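Local atomic coordinates of (S)-ureidoglycine--glyoxylate transaminase (Bacillus subtilis, PDB entry 3ISL), a protein that catalyses the pyridoxal-phosphate-dependent transamination between (S)-ureidoglycine and glyoxylate, giving oxalurate and glycine in purine catabolism. Residues P17-M30 with G195-A207. Sequence-based numbering, arbitrary orientation.
Sequences PGPVEVDPRVLRVM and GTQKCLSVPSGMA. With PLP (pyridoxal-5'-phosphate), chain C.
Gln197 and the cofactor lysine Lys198 meet the loop at Pro17-Val20 beside the active site of this class-V aminotransferase, a PLP-dependent enzyme built round a seven-stranded mixed sheet. Lys198 runs extended past Pro17, its CD 3.4 Å from Pro17 O, and its NZ is joined covalently to C4A of the cofactor, the internal aldimine. Cis-Pro19 lays its CB 3.7 Å from Gln197 CG. Gln197 is bent at chi2 (-90°), which turns its amide to the phosphate, where NE2 donates to PLP O3P at 2.6 Å. Two bonds tie the loops together: Val20 N donates almost straight (167°) to Gln197 O at 3.0 Å, and Ser201 OG donates to Glu21 O at 2.9 Å, while Tyr369 N also bonds to that hydroxyl.

Farther along, apolar side chains dominate: Val22 CG2 and Val26 CG1 border Pro203 CD at 4.0 Å and 4.1 Å, and Val22 CG1 also packs on Ser201 O. Elsewhere on helix 24-29, Pro24, Arg25 and Arg28 are solvent-exposed and do not touch residues 195-207. Beyond Val26, Met30, bent at chi3, brings its CE methyl against CG of the Pro203 ring at 3.4 Å, closer than usual van der Waals contact.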
loop_
_atom_site.group_PDB
_atom_site.type_symbol
_atom_site.label_atom_id
_atom_site.label_comp_id
_atom_site.label_asym_id
_atom_site.label_seq_id
_atom_site.Cartn_x
_atom_site.Cartn_y
_atom_site.Cartn_z
ATOM N N PRO A 17 10.468 15.127 -9.546
ATOM C CA PRO A 17 9.183 15.386 -8.880
ATOM C C PRO A 17 8.568 14.220 -8.081
ATOM O O PRO A 17 7.374 14.251 -7.785
ATOM C CB PRO A 17 8.251 15.788 -10.045
ATOM C CG PRO A 17 9.153 16.265 -11.171
ATOM C CD PRO A 17 10.375 15.300 -11.021
ATOM N N GLY A 18 9.374 13.223 -7.698
ATOM C CA GLY A 18 8.941 12.141 -6.838
ATOM C C GLY A 18 9.264 10.806 -7.455
ATOM O O GLY A 18 9.268 10.677 -8.673
ATOM N N PRO A 19 9.565 9.810 -6.616
ATOM C CA PRO A 19 9.682 9.961 -5.177
ATOM C C PRO A 19 11.013 10.652 -4.780
ATOM O O PRO A 19 12.066 10.360 -5.398
ATOM C CB PRO A 19 9.673 8.504 -4.677
ATOM C CG PRO A 19 10.243 7.731 -5.857
ATOM C CD PRO A 19 9.713 8.409 -7.050
ATOM N N VAL A 20 10.950 11.521 -3.753
ATOM C CA VAL A 20 12.099 12.261 -3.314
ATOM C C VAL A 20 12.756 11.720 -2.037
ATOM O O VAL A 20 12.327 10.691 -1.485
ATOM C CB VAL A 20 11.747 13.793 -3.208
ATOM C CG1 VAL A 20 11.177 14.276 -4.571
ATOM C CG2 VAL A 20 10.719 14.045 -2.069
ATOM N N GLU A 21 13.784 12.383 -1.554
ATOM C CA GLU A 21 14.544 11.873 -0.403
ATOM C C GLU A 21 13.665 12.028 0.822
ATOM O O GLU A 21 12.855 12.977 0.919
ATOM C CB GLU A 21 15.795 12.711 -0.186
ATOM C CG GLU A 21 16.875 12.537 -1.154
ATOM C CD GLU A 21 17.844 13.675 -1.100
ATOM O OE1 GLU A 21 18.046 14.294 -0.008
ATOM O OE2 GLU A 21 18.397 13.961 -2.169
ATOM N N VAL A 22 13.829 11.118 1.772
ATOM C CA VAL A 22 13.098 11.117 3.042
ATOM C C VAL A 22 13.917 11.761 4.152
ATOM O O VAL A 22 15.142 11.412 4.312
ATOM C CB VAL A 22 12.752 9.675 3.354
ATOM C CG1 VAL A 22 12.079 9.504 4.701
ATOM C CG2 VAL A 22 11.771 9.216 2.249
ATOM N N ASP A 23 13.299 12.637 4.965
ATOM C CA ASP A 23 14.051 13.165 6.126
ATOM C C ASP A 23 14.619 11.987 6.956
ATOM O O ASP A 23 13.903 11.005 7.197
ATOM C CB ASP A 23 13.159 14.064 7.041
ATOM C CG ASP A 23 13.983 14.861 8.100
ATOM O OD1 ASP A 23 14.632 14.253 8.976
ATOM O OD2 ASP A 23 14.026 16.108 8.074
ATOM N N PRO A 24 15.886 12.097 7.414
ATOM C CA PRO A 24 16.509 11.137 8.265
ATOM C C PRO A 24 15.724 10.859 9.530
ATOM O O PRO A 24 15.774 9.721 10.009
ATOM C CB PRO A 24 17.859 11.802 8.587
ATOM C CG PRO A 24 18.197 12.425 7.315
ATOM C CD PRO A 24 16.875 13.135 7.029
ATOM N N ARG A 25 15.011 11.863 10.061
ATOM C CA ARG A 25 14.151 11.583 11.220
ATOM C C ARG A 25 12.991 10.609 10.883
ATOM O O ARG A 25 12.526 9.881 11.739
ATOM C CB ARG A 25 13.600 12.857 11.834
ATOM C CG ARG A 25 14.654 13.686 12.537
ATOM C CD ARG A 25 14.769 14.963 11.741
ATOM N NE ARG A 25 14.178 16.026 12.495
ATOM C CZ ARG A 25 13.731 17.177 12.005
ATOM N NH1 ARG A 25 13.679 17.468 10.674
ATOM N NH2 ARG A 25 13.279 18.024 12.896
ATOM N N VAL A 26 12.492 10.659 9.644
ATOM C CA VAL A 26 11.476 9.701 9.190
ATOM C C VAL A 26 12.120 8.365 8.919
ATOM O O VAL A 26 11.610 7.314 9.374
ATOM C CB VAL A 26 10.699 10.255 7.958
ATOM C CG1 VAL A 26 9.873 9.202 7.350
ATOM C CG2 VAL A 26 9.794 11.454 8.398
ATOM N N LEU A 27 13.222 8.355 8.165
ATOM C CA LEU A 27 13.953 7.086 8.017
ATOM C C LEU A 27 14.242 6.316 9.325
ATOM O O LEU A 27 13.985 5.086 9.364
ATOM C CB LEU A 27 15.249 7.256 7.238
ATOM C CG LEU A 27 15.057 7.682 5.795
ATOM C CD1 LEU A 27 16.427 8.036 5.224
ATOM C CD2 LEU A 27 14.317 6.565 5.026
ATOM N N ARG A 28 14.844 6.970 10.333
ATOM C CA ARG A 28 15.284 6.246 11.550
ATOM C C ARG A 28 14.047 5.665 12.222
ATOM O O ARG A 28 14.140 4.659 12.853
ATOM C CB ARG A 28 16.099 7.125 12.587
ATOM C CG ARG A 28 15.195 8.231 13.272
ATOM C CD ARG A 28 15.764 9.167 14.396
ATOM N NE ARG A 28 16.666 10.075 13.772
ATOM C CZ ARG A 28 16.985 11.326 14.123
ATOM N NH1 ARG A 28 16.425 12.010 15.159
ATOM N NH2 ARG A 28 17.867 11.926 13.334
ATOM N N VAL A 29 12.878 6.292 12.104
ATOM C CA VAL A 29 11.732 5.741 12.840
ATOM C C VAL A 29 11.176 4.410 12.240
ATOM O O VAL A 29 10.421 3.677 12.912
ATOM C CB VAL A 29 10.543 6.745 13.056
ATOM C CG1 VAL A 29 9.543 6.679 11.845
ATOM C CG2 VAL A 29 9.828 6.372 14.339
ATOM N N MET A 30 11.634 4.051 11.038
ATOM C CA MET A 30 11.024 2.872 10.341
ATOM C C MET A 30 11.692 1.560 10.825
ATOM O O MET A 30 11.216 0.476 10.541
ATOM C CB MET A 30 11.098 3.064 8.830
ATOM C CG MET A 30 10.125 4.176 8.413
ATOM S SD MET A 30 9.810 4.154 6.639
ATOM C CE MET A 30 11.323 4.933 6.083
ATOM N N GLY A 195 -0.432 12.570 -1.509
ATOM C CA GLY A 195 0.503 11.439 -1.526
ATOM C C GLY A 195 1.654 11.708 -0.589
ATOM O O GLY A 195 1.811 12.820 -0.066
ATOM N N THR A 196 2.459 10.702 -0.317
ATOM C CA THR A 196 3.485 10.839 0.713
ATOM C C THR A 196 4.895 11.139 0.179
ATOM O O THR A 196 5.686 11.784 0.886
ATOM C CB THR A 196 3.581 9.523 1.526
ATOM O OG1 THR A 196 3.439 8.408 0.628
ATOM C CG2 THR A 196 2.441 9.437 2.509
ATOM N N GLN A 197 5.228 10.677 -1.030
ATOM C CA GLN A 197 6.610 10.582 -1.464
ATOM C C GLN A 197 7.069 11.846 -2.185
ATOM O O GLN A 197 8.185 11.867 -2.774
ATOM C CB GLN A 197 6.828 9.357 -2.374
ATOM C CG GLN A 197 6.174 9.561 -3.855
ATOM C CD GLN A 197 4.706 9.090 -3.953
ATOM O OE1 GLN A 197 4.047 8.879 -2.933
ATOM N NE2 GLN A 197 4.211 8.904 -5.179
ATOM N N LYS A 198 6.200 12.862 -2.177
ATOM C CA LYS A 198 6.437 14.174 -2.792
ATOM C C LYS A 198 6.759 15.228 -1.736
ATOM O O LYS A 198 7.676 15.016 -0.988
ATOM C CB LYS A 198 5.329 14.540 -3.776
ATOM C CG LYS A 198 5.414 13.514 -5.021
ATOM C CD LYS A 198 4.408 13.740 -6.190
ATOM C CE LYS A 198 4.351 12.464 -7.017
ATOM N NZ LYS A 198 3.878 12.541 -8.388
ATOM N N CYS A 199 6.051 16.343 -1.654
ATOM C CA CYS A 199 6.455 17.323 -0.685
ATOM C C CYS A 199 6.509 16.899 0.796
ATOM O O CYS A 199 7.105 17.628 1.622
ATOM C CB CYS A 199 5.587 18.563 -0.869
ATOM S SG CYS A 199 5.834 19.192 -2.507
ATOM N N LEU A 200 5.811 15.812 1.137
ATOM C CA LEU A 200 5.827 15.213 2.479
ATOM C C LEU A 200 7.102 14.387 2.819
ATOM O O LEU A 200 7.423 14.168 3.981
ATOM C CB LEU A 200 4.531 14.342 2.725
ATOM C CG LEU A 200 3.206 15.178 2.632
ATOM C CD1 LEU A 200 2.096 14.215 3.076
ATOM C CD2 LEU A 200 3.219 16.481 3.530
ATOM N N SER A 201 7.838 13.964 1.798
ATOM C CA SER A 201 9.085 13.206 2.006
ATOM C C SER A 201 8.844 12.025 2.954
ATOM O O SER A 201 9.608 11.781 3.904
ATOM C CB SER A 201 10.201 14.135 2.551
ATOM O OG SER A 201 10.694 14.870 1.455
ATOM N N VAL A 202 7.758 11.321 2.687
ATOM C CA VAL A 202 7.476 10.037 3.335
ATOM C C VAL A 202 7.529 8.910 2.327
ATOM O O VAL A 202 7.090 9.099 1.239
ATOM C CB VAL A 202 6.132 10.138 4.107
ATOM C CG1 VAL A 202 5.578 8.774 4.549
ATOM C CG2 VAL A 202 6.337 11.103 5.269
ATOM N N PRO A 203 8.105 7.726 2.682
ATOM C CA PRO A 203 8.166 6.656 1.649
ATOM C C PRO A 203 6.826 6.488 0.947
ATOM O O PRO A 203 5.781 6.538 1.618
ATOM C CB PRO A 203 8.503 5.398 2.459
ATOM C CG PRO A 203 9.356 5.969 3.527
ATOM C CD PRO A 203 8.677 7.285 3.946
ATOM N N SER A 204 6.868 6.271 -0.382
ATOM C CA SER A 204 5.645 6.175 -1.197
ATOM C C SER A 204 4.930 4.938 -0.739
ATOM O O SER A 204 5.566 4.066 -0.144
ATOM C CB SER A 204 6.001 6.066 -2.663
ATOM O OG SER A 204 7.264 5.425 -2.668
ATOM N N GLY A 205 3.647 4.853 -1.049
ATOM C CA GLY A 205 2.836 3.742 -0.568
ATOM C C GLY A 205 1.799 4.050 0.503
ATOM O O GLY A 205 1.254 3.131 1.142
ATOM N N MET A 206 1.457 5.342 0.670
ATOM C CA MET A 206 0.202 5.647 1.374
ATOM C C MET A 206 -0.358 6.904 0.810
ATOM O O MET A 206 0.403 7.678 0.190
ATOM C CB MET A 206 0.374 5.728 2.899
ATOM C CG MET A 206 -0.235 4.540 3.729
ATOM S SD MET A 206 0.099 5.151 5.367
ATOM C CE MET A 206 -0.838 4.151 6.519
ATOM N N ALA A 207 -1.687 7.072 0.963
ATOM C CA ALA A 207 -2.392 8.169 0.366
ATOM C C ALA A 207 -3.339 8.816 1.411
ATOM O O ALA A 207 -4.405 8.305 1.682
ATOM C CB ALA A 207 -3.172 7.681 -0.847
HETATM N N1 PLP C . -1.202 12.458 -9.112
HETATM C C2 PLP C . -0.199 13.509 -9.348
HETATM C C2A PLP C . -0.491 14.867 -9.587
HETATM C C3 PLP C . 1.173 13.228 -9.367
HETATM O O3 PLP C . 2.109 14.209 -9.578
HETATM C C4 PLP C . 1.667 11.963 -9.142
HETATM C C4A PLP C . 3.226 11.720 -9.154
HETATM C C5 PLP C . 0.757 10.941 -8.901
HETATM C C6 PLP C . -0.659 11.146 -8.894
HETATM C C5A PLP C . 1.336 9.577 -8.719
HETATM O O4P PLP C . 0.906 9.031 -7.562
HETATM P P PLP C . 1.566 7.619 -7.299
HETATM O O1P PLP C . 2.690 7.312 -8.282
HETATM O O2P PLP C . 0.215 6.651 -7.358
HETATM O O3P PLP C . 2.097 7.563 -5.706
HETATM O O HOH W 1 9.835 9.232 -1.229
#